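Long-range contacts in lectin (Trichosanthes anguina, PDB 4HR6), which forms the ribosome-inactivating-like part of a nontoxic three-chain seed lectin that probably binds carbohydrate through its beta-trefoil chain: residues 1-6 with 50-55; 36-41 with 56-61; 80-85 with 134-139; 86-91 with 107-112; 156-161 with 199-204. All coordinates share one frame; numbering follows the deposited sequence.

Interaction 1 (1-6 with 50-55); sequences NRFYLL and HTLFTD
Phe3 and Leu52 mark the nearest backbone approach, Phe3 CA lying 8.3 Å from Leu52 CA. Phe3 begins strand 3-9, an outer strand of the mixed sheet in this ribosome-inactivating protein domain. Leu52 is the first residue to leave helix 46-51, which forms a beta-alpha-beta unit with strands 37-40 and 57-60. At this separation the backbones do not pair, and side chains make the contact. The CB atoms of Phe3 and Leu5, two residues apart on the strand, both point toward 50-55.

Phe3 CG stands anti to the carbonyl carbon (chi1 -59°), and Leu52 CD1 sits over one face of the Phe3 ring in a CH-pi contact, 4.1 Å from its centroid and shifted toward the rim. Arg2 CB lies on the opposite face. The second branch of Leu52 meets the base of the aromatic side chain, with Leu52 CD2 3.9 Å from Phe3 CB. Thr51 crosses Phe3 at about a right angle and brings OG1 to 3.7 Å from Phe3 CE1, but this hydroxyl is hydrogen-bonded to Leu47 O. Phe3 and Leu52 also pack on Val28 of strand 26-32. Leu5 is more exposed. Leu5 CD2 lies 4.5 Å from Leu52 CD2 and 4.3 Å from Phe53 CZ.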
# COMPACT_ATOMS: atom_id res chain seq x y z
N ASN B 1 1.25 26.92 11.69
CA ASN B 1 0.06 26.67 12.56
C ASN B 1 -0.62 25.33 12.23
O ASN B 1 -0.09 24.51 11.47
CB ASN B 1 -0.94 27.82 12.45
CG ASN B 1 -1.72 27.77 11.14
OD1 ASN B 1 -1.12 27.66 10.07
ND2 ASN B 1 -3.05 27.82 11.23
N ARG B 2 -1.81 25.11 12.78
CA ARG B 2 -2.36 23.78 12.82
C ARG B 2 -3.42 23.47 11.76
O ARG B 2 -3.75 22.30 11.55
CB ARG B 2 -2.91 23.56 14.20
CG ARG B 2 -3.42 22.16 14.41
CD ARG B 2 -3.58 21.91 15.87
NE ARG B 2 -4.57 20.90 16.10
CZ ARG B 2 -4.98 20.55 17.31
NH1 ARG B 2 -4.44 21.11 18.39
NH2 ARG B 2 -5.92 19.61 17.44
N PHE B 3 -3.92 24.48 11.08
CA PHE B 3 -5.04 24.30 10.17
C PHE B 3 -4.63 24.57 8.72
O PHE B 3 -3.92 25.53 8.42
CB PHE B 3 -6.22 25.17 10.63
CG PHE B 3 -6.68 24.83 12.02
CD1 PHE B 3 -6.34 25.62 13.09
CD2 PHE B 3 -7.36 23.66 12.25
CE1 PHE B 3 -6.72 25.27 14.37
CE2 PHE B 3 -7.74 23.30 13.53
CZ PHE B 3 -7.42 24.11 14.59
N TYR B 4 -5.07 23.68 7.84
CA TYR B 4 -4.80 23.78 6.41
C TYR B 4 -6.11 24.14 5.70
O TYR B 4 -7.16 23.55 5.99
CB TYR B 4 -4.27 22.44 5.94
CG TYR B 4 -3.89 22.35 4.49
CD1 TYR B 4 -2.87 23.12 3.95
CD2 TYR B 4 -4.53 21.44 3.66
CE1 TYR B 4 -2.51 22.99 2.61
CE2 TYR B 4 -4.18 21.30 2.34
CZ TYR B 4 -3.17 22.07 1.82
OH TYR B 4 -2.85 21.90 0.48
N LEU B 5 -6.03 25.11 4.80
CA LEU B 5 -7.20 25.60 4.08
C LEU B 5 -7.17 25.15 2.66
O LEU B 5 -6.14 25.10 2.01
CB LEU B 5 -7.27 27.13 4.07
CG LEU B 5 -7.39 27.83 5.41
CD1 LEU B 5 -7.45 29.34 5.18
CD2 LEU B 5 -8.61 27.36 6.18
N LEU B 6 -8.36 24.92 2.15
CA LEU B 6 -8.53 24.20 0.95
C LEU B 6 -9.80 24.71 0.30
O LEU B 6 -10.85 24.71 0.93
CB LEU B 6 -8.66 22.76 1.39
CG LEU B 6 -8.46 21.70 0.37
CD1 LEU B 6 -7.79 20.54 1.08
CD2 LEU B 6 -9.82 21.37 -0.20
N HIS B 50 -10.83 29.93 17.95
CA HIS B 50 -10.08 31.11 18.35
C HIS B 50 -9.23 31.60 17.23
O HIS B 50 -8.86 32.76 17.23
CB HIS B 50 -9.23 30.84 19.60
CG HIS B 50 -10.04 30.78 20.86
ND1 HIS B 50 -10.55 29.61 21.37
CD2 HIS B 50 -10.48 31.77 21.67
CE1 HIS B 50 -11.25 29.87 22.46
NE2 HIS B 50 -11.22 31.18 22.67
N THR B 51 -8.94 30.75 16.25
CA THR B 51 -8.03 31.12 15.19
C THR B 51 -8.65 31.11 13.79
O THR B 51 -8.07 31.70 12.90
CB THR B 51 -6.78 30.20 15.17
OG1 THR B 51 -7.19 28.84 15.13
CG2 THR B 51 -5.93 30.40 16.42
N LEU B 52 -9.79 30.45 13.58
CA LEU B 52 -10.35 30.38 12.22
C LEU B 52 -11.62 31.18 12.07
O LEU B 52 -12.50 31.10 12.91
CB LEU B 52 -10.68 28.94 11.83
CG LEU B 52 -9.54 27.93 11.74
CD1 LEU B 52 -10.12 26.53 11.65
CD2 LEU B 52 -8.66 28.25 10.54
N PHE B 53 -11.72 31.89 10.97
CA PHE B 53 -12.94 32.59 10.58
C PHE B 53 -13.45 33.48 11.70
O PHE B 53 -14.63 33.52 11.99
CB PHE B 53 -14.01 31.59 10.10
CG PHE B 53 -13.51 30.60 9.08
CD1 PHE B 53 -12.81 31.02 7.95
CD2 PHE B 53 -13.73 29.24 9.24
CE1 PHE B 53 -12.34 30.11 7.02
CE2 PHE B 53 -13.27 28.33 8.31
CZ PHE B 53 -12.58 28.76 7.20
N THR B 54 -12.52 34.19 12.34
CA THR B 54 -12.84 34.95 13.55
C THR B 54 -13.62 36.23 13.27
O THR B 54 -14.25 36.78 14.16
CB THR B 54 -11.57 35.27 14.35
OG1 THR B 54 -10.59 35.84 13.47
CG2 THR B 54 -11.02 34.00 14.95
N ASP B 55 -13.59 36.69 12.03
CA ASP B 55 -14.41 37.80 11.58
C ASP B 55 -15.71 37.31 10.92
O ASP B 55 -16.14 37.89 9.93
CB ASP B 55 -13.61 38.63 10.58
CG ASP B 55 -13.21 37.81 9.37
OD1 ASP B 55 -12.70 36.69 9.55
OD2 ASP B 55 -13.45 38.27 8.24

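Interaction 2 (36-41 with 56-61); sequences HESYFF and THQNVL
Thr56 OG1 lies 2.7 Å from Ser38 OG, and Thr56 OG1 is also hydrogen-bonded to Phe53 O. His57 starts the parallel pairing of the beta-alpha-beta unit: its N bonds to His36 O, and its O accepts from Ser38 N. His57 ND1 donates to Glu37 OE2 at 2.9 Å from above the carboxylate plane. Gln58 lays CG 3.8 Å from Phe40 CE1, while its NE2 bonds to Phe49 O. Asn59 N and ND2 reach Ser38 O from opposite faces of its plane, at 2.8 and 3.1 Å. Asn59 ND2 also gives a nearly straight bond of 3.0 Å to the anti lone pair of Glu37 OE1. The Asn59 amide runs beside the Tyr39 ring, and Asn59 O accepts from Phe40 N. Val60 pairs with Phe40. Leu61 N donates to Phe40 O at 2.7 Å. A bend at chi2 (-68°) puts CD of Glu37 over the strand pair, where each carboxylate oxygen has a donor. The nearby negative charge would probably favour a protonated His57.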
# COMPACT_ATOMS: atom_id res chain seq x y z
N HIS B 36 -20.61 36.07 5.83
CA HIS B 36 -20.18 36.38 7.22
C HIS B 36 -20.48 35.26 8.16
O HIS B 36 -20.42 35.45 9.36
CB HIS B 36 -20.92 37.59 7.80
CG HIS B 36 -21.10 38.69 6.83
ND1 HIS B 36 -20.04 39.22 6.13
CD2 HIS B 36 -22.21 39.34 6.41
CE1 HIS B 36 -20.49 40.16 5.32
NE2 HIS B 36 -21.80 40.26 5.47
N GLU B 37 -20.87 34.11 7.62
CA GLU B 37 -21.16 32.93 8.41
C GLU B 37 -20.06 31.91 8.18
O GLU B 37 -19.48 31.86 7.10
CB GLU B 37 -22.48 32.31 8.00
CG GLU B 37 -23.64 33.29 7.93
CD GLU B 37 -24.06 33.82 9.29
OE1 GLU B 37 -24.12 33.05 10.26
OE2 GLU B 37 -24.35 35.02 9.37
N SER B 38 -19.79 31.11 9.22
CA SER B 38 -18.92 29.98 9.13
C SER B 38 -19.57 28.85 9.93
O SER B 38 -20.46 29.08 10.76
CB SER B 38 -17.52 30.34 9.66
OG SER B 38 -17.56 30.67 11.04
N TYR B 39 -19.15 27.62 9.67
CA TYR B 39 -19.80 26.47 10.29
C TYR B 39 -18.74 25.53 10.81
O TYR B 39 -17.79 25.21 10.11
CB TYR B 39 -20.72 25.78 9.29
CG TYR B 39 -21.74 26.71 8.72
CD1 TYR B 39 -21.44 27.48 7.62
CD2 TYR B 39 -22.99 26.86 9.31
CE1 TYR B 39 -22.35 28.37 7.10
CE2 TYR B 39 -23.91 27.75 8.80
CZ TYR B 39 -23.58 28.50 7.69
OH TYR B 39 -24.47 29.41 7.14
N PHE B 40 -18.90 25.14 12.07
CA PHE B 40 -17.90 24.37 12.79
C PHE B 40 -18.56 23.09 13.22
O PHE B 40 -19.72 23.10 13.63
CB PHE B 40 -17.43 25.13 14.03
CG PHE B 40 -16.42 26.19 13.75
CD1 PHE B 40 -16.80 27.38 13.15
CD2 PHE B 40 -15.09 26.01 14.08
CE1 PHE B 40 -15.85 28.37 12.90
CE2 PHE B 40 -14.14 26.98 13.82
CZ PHE B 40 -14.53 28.17 13.23
N PHE B 41 -17.82 21.98 13.11
CA PHE B 41 -18.30 20.73 13.68
C PHE B 41 -18.35 20.85 15.19
O PHE B 41 -17.56 21.56 15.79
CB PHE B 41 -17.40 19.55 13.27
CG PHE B 41 -17.61 19.10 11.85
CD1 PHE B 41 -16.83 19.60 10.82
CD2 PHE B 41 -18.62 18.21 11.54
CE1 PHE B 41 -17.03 19.22 9.51
CE2 PHE B 41 -18.83 17.81 10.22
CZ PHE B 41 -18.03 18.32 9.21
N THR B 56 -16.30 36.24 11.44
CA THR B 56 -17.57 35.71 10.94
C THR B 56 -18.43 35.35 12.13
O THR B 56 -17.93 35.27 13.25
CB THR B 56 -17.36 34.44 10.04
OG1 THR B 56 -16.94 33.32 10.83
CG2 THR B 56 -16.34 34.72 9.01
N HIS B 57 -19.71 35.16 11.90
CA HIS B 57 -20.56 34.52 12.89
C HIS B 57 -20.26 33.04 12.80
O HIS B 57 -20.44 32.45 11.75
CB HIS B 57 -22.05 34.74 12.59
CG HIS B 57 -22.43 36.17 12.43
ND1 HIS B 57 -22.90 36.68 11.24
CD2 HIS B 57 -22.42 37.20 13.31
CE1 HIS B 57 -23.14 37.97 11.39
NE2 HIS B 57 -22.86 38.31 12.63
N GLN B 58 -19.79 32.46 13.89
CA GLN B 58 -19.37 31.07 13.93
C GLN B 58 -20.51 30.20 14.39
O GLN B 58 -20.86 30.20 15.55
CB GLN B 58 -18.16 30.89 14.86
CG GLN B 58 -16.93 31.67 14.42
CD GLN B 58 -15.80 31.62 15.45
OE1 GLN B 58 -16.06 31.60 16.63
NE2 GLN B 58 -14.56 31.58 14.99
N ASN B 59 -21.10 29.46 13.47
CA ASN B 59 -22.17 28.54 13.83
C ASN B 59 -21.60 27.18 14.14
O ASN B 59 -20.62 26.76 13.53
CB ASN B 59 -23.16 28.44 12.68
CG ASN B 59 -23.73 29.77 12.31
OD1 ASN B 59 -24.63 30.26 12.98
ND2 ASN B 59 -23.19 30.40 11.26
N VAL B 60 -22.23 26.49 15.07
CA VAL B 60 -21.82 25.16 15.47
C VAL B 60 -22.84 24.14 14.96
O VAL B 60 -24.02 24.23 15.28
CB VAL B 60 -21.72 25.06 17.01
CG1 VAL B 60 -21.23 23.68 17.43
CG2 VAL B 60 -20.77 26.13 17.53
N LEU B 61 -22.39 23.17 14.18
CA LEU B 61 -23.28 22.15 13.64
C LEU B 61 -23.69 21.19 14.73
O LEU B 61 -23.02 21.06 15.74
CB LEU B 61 -22.59 21.41 12.47
CG LEU B 61 -22.20 22.38 11.36
CD1 LEU B 61 -21.21 21.79 10.38
CD2 LEU B 61 -23.42 22.91 10.62

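Interaction 3 (80-85 with 134-139); sequences TIVLGV and EKTFIP
Leu83 CB sits over one face of the Phe137 ring, 4.3 Å from its centroid, in a CH-pi contact. Leu83 CD1 reaches the end of the ring, 4.0 Å from Phe137 CZ. Ser126 and Ser130 of helix 121-132 also touch the Phe137 side chain. The CB of Phe137 points away from the other segment. Its CG lies between the backbone N and the carbonyl carbon (chi1 74°), and the end of the ring comes back to Leu83.

The backbones of these two residues form a single antiparallel hydrogen-bonded pair. Leu83 N donates to Phe137 O at 2.9 Å, in a nearly straight bond. Phe137 N returns a bond of 3.1 Å to Leu83 O. On one flank Val82 CG1 meets both Thr136 CG2 and Ile138 CG1, the latter at 3.6 Å. Further along, Pro139 CD lies 3.5 Å from Ile81 O and 4.1 Å from Leu83 CD1.

The contact joins the loop before helix 85-96 to the loop between helices 121-132 and 141-159. Gly84 follows as N-cap of helix 85-96, at backbone angles that call for glycine. Two bonds thus satisfy the polar backbone atoms of the buried Leu83, and the side-chain contacts are mainly apolar, with CA-H...O contacts beside the bonds.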
# COMPACT_ATOMS: atom_id res chain seq x y z
N THR B 80 -24.13 3.51 0.59
CA THR B 80 -25.36 3.88 -0.06
C THR B 80 -25.19 5.18 -0.86
O THR B 80 -26.04 5.55 -1.65
CB THR B 80 -26.43 4.07 1.03
OG1 THR B 80 -26.88 2.78 1.45
CG2 THR B 80 -27.60 4.89 0.55
N ILE B 81 -24.09 5.89 -0.66
CA ILE B 81 -23.99 7.24 -1.17
C ILE B 81 -23.05 7.28 -2.34
O ILE B 81 -21.89 6.89 -2.23
CB ILE B 81 -23.49 8.19 -0.08
CG1 ILE B 81 -24.53 8.27 1.05
CG2 ILE B 81 -23.22 9.57 -0.65
CD1 ILE B 81 -23.96 8.74 2.36
N VAL B 82 -23.54 7.80 -3.46
CA VAL B 82 -22.77 7.83 -4.69
C VAL B 82 -21.70 8.91 -4.62
O VAL B 82 -21.95 9.99 -4.09
CB VAL B 82 -23.66 8.05 -5.95
CG1 VAL B 82 -24.51 6.82 -6.22
CG2 VAL B 82 -24.58 9.26 -5.81
N LEU B 83 -20.52 8.58 -5.15
CA LEU B 83 -19.40 9.49 -5.31
C LEU B 83 -19.14 9.69 -6.79
O LEU B 83 -19.43 8.81 -7.61
CB LEU B 83 -18.15 8.90 -4.67
CG LEU B 83 -18.31 8.49 -3.21
CD1 LEU B 83 -16.99 7.99 -2.67
CD2 LEU B 83 -18.84 9.68 -2.40
N GLY B 84 -18.55 10.83 -7.12
CA GLY B 84 -18.25 11.17 -8.51
C GLY B 84 -18.28 12.66 -8.73
O GLY B 84 -18.49 13.44 -7.80
N VAL B 85 -18.10 13.05 -9.98
CA VAL B 85 -17.98 14.44 -10.36
C VAL B 85 -19.25 15.22 -10.00
O VAL B 85 -19.17 16.30 -9.41
CB VAL B 85 -17.70 14.57 -11.86
CG1 VAL B 85 -17.63 16.04 -12.26
CG2 VAL B 85 -16.40 13.85 -12.20
N GLU B 134 -16.99 9.67 -16.40
CA GLU B 134 -18.12 10.50 -16.00
C GLU B 134 -19.30 9.65 -15.52
O GLU B 134 -20.46 9.85 -15.89
CB GLU B 134 -18.50 11.47 -17.13
CG GLU B 134 -17.51 12.62 -17.27
CD GLU B 134 -18.12 13.88 -17.84
OE1 GLU B 134 -18.44 13.88 -19.04
OE2 GLU B 134 -18.27 14.88 -17.08
N LYS B 135 -18.96 8.67 -14.68
CA LYS B 135 -19.91 7.76 -14.10
C LYS B 135 -19.70 7.67 -12.59
O LYS B 135 -18.58 7.64 -12.09
CB LYS B 135 -19.77 6.36 -14.71
CG LYS B 135 -20.49 6.17 -16.04
CD LYS B 135 -21.98 5.90 -15.83
CE LYS B 135 -22.60 5.24 -17.05
NZ LYS B 135 -22.59 6.13 -18.25
N THR B 136 -20.81 7.56 -11.90
CA THR B 136 -20.90 7.46 -10.47
C THR B 136 -20.56 6.04 -9.95
O THR B 136 -20.78 5.04 -10.65
CB THR B 136 -22.33 7.95 -10.12
OG1 THR B 136 -22.28 9.30 -9.62
CG2 THR B 136 -23.05 7.08 -9.21
N PHE B 137 -20.00 5.95 -8.74
CA PHE B 137 -19.84 4.66 -8.05
C PHE B 137 -20.21 4.76 -6.57
O PHE B 137 -20.21 5.85 -6.01
CB PHE B 137 -18.40 4.12 -8.19
CG PHE B 137 -17.38 4.84 -7.36
CD1 PHE B 137 -16.83 6.03 -7.79
CD2 PHE B 137 -16.94 4.30 -6.16
CE1 PHE B 137 -15.88 6.69 -7.03
CE2 PHE B 137 -16.00 4.96 -5.39
CZ PHE B 137 -15.46 6.15 -5.83
N ILE B 138 -20.53 3.63 -5.97
CA ILE B 138 -20.80 3.52 -4.55
C ILE B 138 -19.66 2.73 -3.92
O ILE B 138 -19.33 1.65 -4.38
CB ILE B 138 -22.15 2.84 -4.28
CG1 ILE B 138 -23.29 3.67 -4.90
CG2 ILE B 138 -22.41 2.69 -2.80
CD1 ILE B 138 -24.60 2.92 -5.05
N PRO B 139 -19.03 3.27 -2.86
CA PRO B 139 -17.94 2.54 -2.22
C PRO B 139 -18.40 1.24 -1.61
O PRO B 139 -19.49 1.17 -1.05
CB PRO B 139 -17.46 3.48 -1.11
CG PRO B 139 -18.52 4.49 -0.95
CD PRO B 139 -19.23 4.60 -2.27

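Interaction 4 (86-91 with 107-112)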
# COMPACT_ATOMS: atom_id res chain seq x y z
N ASP B 86 -20.41 14.69 -10.37
CA ASP B 86 -21.64 15.43 -10.18
C ASP B 86 -22.12 15.39 -8.74
O ASP B 86 -22.63 16.37 -8.25
CB ASP B 86 -22.75 14.93 -11.14
CG ASP B 86 -22.40 15.19 -12.60
OD1 ASP B 86 -22.08 16.34 -12.97
OD2 ASP B 86 -22.44 14.23 -13.40
N PRO B 87 -21.96 14.25 -8.04
CA PRO B 87 -22.25 14.32 -6.60
C PRO B 87 -21.40 15.36 -5.86
O PRO B 87 -21.89 16.02 -4.95
CB PRO B 87 -21.92 12.92 -6.13
CG PRO B 87 -22.25 12.06 -7.34
CD PRO B 87 -21.74 12.87 -8.49
N LEU B 88 -20.14 15.51 -6.25
CA LEU B 88 -19.25 16.50 -5.64
C LEU B 88 -19.73 17.92 -5.93
O LEU B 88 -19.76 18.74 -5.04
CB LEU B 88 -17.82 16.31 -6.12
CG LEU B 88 -16.76 17.24 -5.51
CD1 LEU B 88 -16.74 17.22 -3.98
CD2 LEU B 88 -15.39 16.85 -6.05
N ASP B 89 -20.10 18.17 -7.18
CA ASP B 89 -20.60 19.48 -7.62
C ASP B 89 -21.84 19.85 -6.80
O ASP B 89 -21.95 20.95 -6.29
CB ASP B 89 -20.92 19.44 -9.11
CG ASP B 89 -21.02 20.83 -9.73
OD1 ASP B 89 -20.01 21.54 -9.78
OD2 ASP B 89 -22.11 21.21 -10.16
N PHE B 90 -22.75 18.89 -6.68
CA PHE B 90 -23.96 19.02 -5.91
C PHE B 90 -23.59 19.35 -4.43
O PHE B 90 -24.18 20.23 -3.82
CB PHE B 90 -24.74 17.70 -6.00
CG PHE B 90 -26.08 17.69 -5.31
CD1 PHE B 90 -26.48 16.60 -4.58
CD2 PHE B 90 -26.96 18.75 -5.42
CE1 PHE B 90 -27.72 16.57 -3.96
CE2 PHE B 90 -28.19 18.74 -4.80
CZ PHE B 90 -28.57 17.65 -4.07
N ALA B 91 -22.63 18.60 -3.89
CA ALA B 91 -22.19 18.76 -2.51
C ALA B 91 -21.62 20.16 -2.24
O ALA B 91 -21.96 20.78 -1.25
CB ALA B 91 -21.16 17.70 -2.17
N PHE B 107 -21.09 16.55 3.22
CA PHE B 107 -19.81 16.33 3.89
C PHE B 107 -19.25 14.92 3.61
O PHE B 107 -18.07 14.75 3.35
CB PHE B 107 -19.91 16.58 5.40
CG PHE B 107 -19.67 18.01 5.80
CD1 PHE B 107 -20.61 18.71 6.54
CD2 PHE B 107 -18.50 18.65 5.44
CE1 PHE B 107 -20.38 20.03 6.91
CE2 PHE B 107 -18.27 19.98 5.80
CZ PHE B 107 -19.21 20.66 6.54
N LEU B 108 -20.10 13.91 3.68
CA LEU B 108 -19.68 12.54 3.37
C LEU B 108 -19.04 12.40 1.97
O LEU B 108 -18.00 11.76 1.80
CB LEU B 108 -20.89 11.62 3.50
CG LEU B 108 -21.04 10.66 4.68
CD1 LEU B 108 -20.05 10.86 5.79
CD2 LEU B 108 -22.48 10.66 5.20
N VAL B 109 -19.64 13.06 0.99
CA VAL B 109 -19.08 13.07 -0.35
C VAL B 109 -17.71 13.75 -0.38
O VAL B 109 -16.72 13.19 -0.89
CB VAL B 109 -20.03 13.77 -1.34
CG1 VAL B 109 -19.39 13.89 -2.70
CG2 VAL B 109 -21.35 13.01 -1.44
N ILE B 110 -17.65 14.96 0.17
CA ILE B 110 -16.47 15.79 0.08
C ILE B 110 -15.30 15.18 0.86
O ILE B 110 -14.19 15.11 0.36
CB ILE B 110 -16.77 17.22 0.56
CG1 ILE B 110 -17.62 17.95 -0.47
CG2 ILE B 110 -15.48 17.99 0.78
CD1 ILE B 110 -18.43 19.08 0.10
N ILE B 111 -15.57 14.73 2.08
CA ILE B 111 -14.53 14.16 2.91
C ILE B 111 -13.90 12.95 2.21
O ILE B 111 -12.69 12.85 2.11
CB ILE B 111 -15.09 13.83 4.33
CG1 ILE B 111 -15.35 15.13 5.09
CG2 ILE B 111 -14.14 12.94 5.12
CD1 ILE B 111 -16.11 14.94 6.38
N GLN B 112 -14.73 12.07 1.68
CA GLN B 112 -14.21 10.88 1.02
C GLN B 112 -13.42 11.21 -0.23
O GLN B 112 -12.33 10.70 -0.42
CB GLN B 112 -15.33 9.91 0.72
CG GLN B 112 -15.88 9.28 1.97
CD GLN B 112 -16.89 8.23 1.67
OE1 GLN B 112 -18.06 8.53 1.40
NE2 GLN B 112 -16.47 6.98 1.70
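Ile110 reaches Leu88 and Ala91 with the long branch of its side chain. Its CB only sets the direction: CG1 stands anti to the carbonyl carbon (chi1 -73°), on the side facing Leu88 and Ala91. Ile110 CG1 is the first atom to touch, 3.7 Å from Leu88 CD1 and 3.9 Å from Ala91 CB. Ile110 CD1, the tip, lies 3.8 Å from Ala91 CB and 4.1 Å from Ala91 C. Ala91 has only CB, which leaves Ile110 CD1 touching the helix backbone. Leu88 crosses Ile110 at about a right angle.

Val109 sits beside Ile110, and its CB points toward the other helix. Val109 CB is 4.2 Å from Ala91 CB, and Val109 CG1 rests 3.9 Å from Leu88 CA. Val109 CG1 also brushes Pro87 CB at 4.4 Å. All these contacts are apolar. Leu95 adds to the packing on Ile110, and Met113 to that on Leu88. Leu88 also packs on Leu5 of another chain of the lectin.

The axes of the two helix segments approach to 9.0 Å, with a signed crossing angle of -120°. This is steeply crossed helix-helix packing, in the largely helical part of the ribosome-inactivating protein fold.

Interaction 5 (156-161 with 199-204); sequences QIQAST and LYHCQV
Gln158 has CG anti to the carbonyl carbon (chi1 -73°), and beyond CG its chain runs extended, with CD near anti (chi2 152°). This brings CD out from helix 141-159 to the loop, and chi3 (53°) sets OE1 toward His201 and Cys202. OE1 of Gln158 accepts two consecutive N-H groups. His201 N meets Gln158 OE1 at 2.8 Å, in the carbonyl plane, on a lone pair. Cys202 N arrives nearly along the C=O axis at 2.9 Å from OE1 of Gln158. On the other side of the amide, Gln158 NE2 gives a bond of 2.7 Å to Leu199 O, which lies in the amide plane. NE2 also bonds to Gln198 OE1. Both ends of this buried amide are therefore satisfied, and its rotation is fixed.

The loop held in this way carries Cys202, whose SG forms a disulfide with Cys3 of another chain of the lectin. A disulfide near the C-terminal end of the ribosome-inactivating chain is the link to the lectin chain in type II ribosome-inactivating proteins. A different chain of the assembly also meets the loop, through Tyr29 OH of that chain at Cys202 O and Val204 N.

His201 NE2 is hydrogen-bonded to Ser151 O, back on helix 141-159. Three residues on from Gln158, Thr161 OG1 donates to Gln158 O at 2.7 Å. Val204 crosses Thr161 obliquely and places Val204 CG2 3.9 Å from Gln158 O.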
# COMPACT_ATOMS: atom_id res chain seq x y z
N GLN B 156 0.21 0.70 13.38
CA GLN B 156 0.93 -0.53 13.15
C GLN B 156 2.17 -0.34 12.29
O GLN B 156 3.17 -1.03 12.48
CB GLN B 156 0.01 -1.60 12.56
CG GLN B 156 -1.16 -1.98 13.45
CD GLN B 156 -0.74 -2.39 14.85
OE1 GLN B 156 0.36 -2.90 15.06
NE2 GLN B 156 -1.61 -2.14 15.82
N ILE B 157 2.13 0.59 11.35
CA ILE B 157 3.33 0.91 10.58
C ILE B 157 4.43 1.40 11.51
O ILE B 157 5.58 0.96 11.41
CB ILE B 157 3.06 1.96 9.49
CG1 ILE B 157 2.21 1.35 8.39
CG2 ILE B 157 4.37 2.47 8.88
CD1 ILE B 157 1.74 2.35 7.35
N GLN B 158 4.09 2.34 12.38
CA GLN B 158 5.07 2.87 13.32
C GLN B 158 5.58 1.79 14.28
O GLN B 158 6.78 1.67 14.53
CB GLN B 158 4.52 4.07 14.07
CG GLN B 158 4.45 5.31 13.17
CD GLN B 158 3.36 6.31 13.57
OE1 GLN B 158 3.28 6.74 14.72
NE2 GLN B 158 2.54 6.69 12.60
N ALA B 159 4.65 0.97 14.75
CA ALA B 159 4.97 -0.09 15.66
C ALA B 159 5.89 -1.13 15.03
O ALA B 159 6.77 -1.69 15.69
CB ALA B 159 3.68 -0.74 16.13
N SER B 160 5.69 -1.38 13.73
CA SER B 160 6.45 -2.38 12.99
C SER B 160 7.94 -2.11 12.93
O SER B 160 8.72 -3.02 12.66
CB SER B 160 5.93 -2.48 11.55
OG SER B 160 6.47 -1.41 10.77
N THR B 161 8.35 -0.87 13.17
CA THR B 161 9.76 -0.54 13.12
C THR B 161 10.57 -1.21 14.24
O THR B 161 11.79 -1.26 14.15
CB THR B 161 10.02 0.96 13.23
OG1 THR B 161 9.46 1.45 14.45
CG2 THR B 161 9.40 1.69 12.05
N LEU B 199 -1.09 8.97 10.12
CA LEU B 199 -1.29 9.66 11.38
C LEU B 199 -0.13 9.38 12.33
O LEU B 199 0.27 8.23 12.51
CB LEU B 199 -2.60 9.18 12.02
CG LEU B 199 -3.08 9.88 13.29
CD1 LEU B 199 -3.50 11.31 13.02
CD2 LEU B 199 -4.25 9.08 13.86
N TYR B 200 0.40 10.44 12.94
CA TYR B 200 1.39 10.32 14.00
C TYR B 200 0.84 9.69 15.29
O TYR B 200 -0.17 10.12 15.82
CB TYR B 200 1.97 11.70 14.33
CG TYR B 200 2.96 11.67 15.46
CD1 TYR B 200 2.56 11.96 16.76
CD2 TYR B 200 4.29 11.33 15.24
CE1 TYR B 200 3.45 11.93 17.81
CE2 TYR B 200 5.19 11.31 16.27
CZ TYR B 200 4.76 11.60 17.56
OH TYR B 200 5.64 11.58 18.61
N HIS B 201 1.50 8.65 15.78
CA HIS B 201 1.19 8.07 17.09
C HIS B 201 2.41 8.11 17.98
O HIS B 201 2.30 8.45 19.16
CB HIS B 201 0.75 6.62 16.98
CG HIS B 201 -0.62 6.42 16.42
ND1 HIS B 201 -1.75 6.46 17.20
CD2 HIS B 201 -1.04 6.16 15.16
CE1 HIS B 201 -2.81 6.23 16.44
NE2 HIS B 201 -2.41 6.04 15.20
N CYS B 202 3.58 7.74 17.43
CA CYS B 202 4.79 7.60 18.23
C CYS B 202 6.04 8.07 17.51
O CYS B 202 6.09 8.02 16.28
CB CYS B 202 4.97 6.15 18.63
SG CYS B 202 3.78 5.57 19.87
N GLN B 203 7.04 8.52 18.29
CA GLN B 203 8.32 8.93 17.74
C GLN B 203 9.28 7.76 17.61
O GLN B 203 10.08 7.51 18.51
CB GLN B 203 8.96 10.05 18.57
CG GLN B 203 8.97 11.41 17.88
CD GLN B 203 10.34 11.87 17.38
OE1 GLN B 203 11.35 11.77 18.09
NE2 GLN B 203 10.37 12.42 16.17
N VAL B 204 9.23 7.06 16.48
CA VAL B 204 10.16 5.93 16.20
C VAL B 204 11.00 6.26 14.96
O VAL B 204 10.93 7.38 14.46
CB VAL B 204 9.42 4.57 16.02
CG1 VAL B 204 10.32 3.42 16.48
CG2 VAL B 204 8.13 4.53 16.82

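From the N terminus, interaction 1 closes the first loop, bringing strand 3-9 to the end of helix 46-51. Interaction 2 closes the loop containing that helix and crosses interaction 1, because 36-41 lies inside the first loop and 56-61 beyond it. The two touch through Leu52, Phe53, Ser38, Phe40 and Gln58. Interaction 3 closes a later loop of helices, from 80-85 to 134-139. Interaction 4 is nested within it, and Pro87, Leu108 and Val109 pack against interaction 3. Phe107 joins the helices to the sheet by touching Phe41 and Leu61 of interaction 2. Interaction 5 follows in series, closing the loop with strands 166-174 and 180-185 and tying the C-terminal loop to helix 141-159.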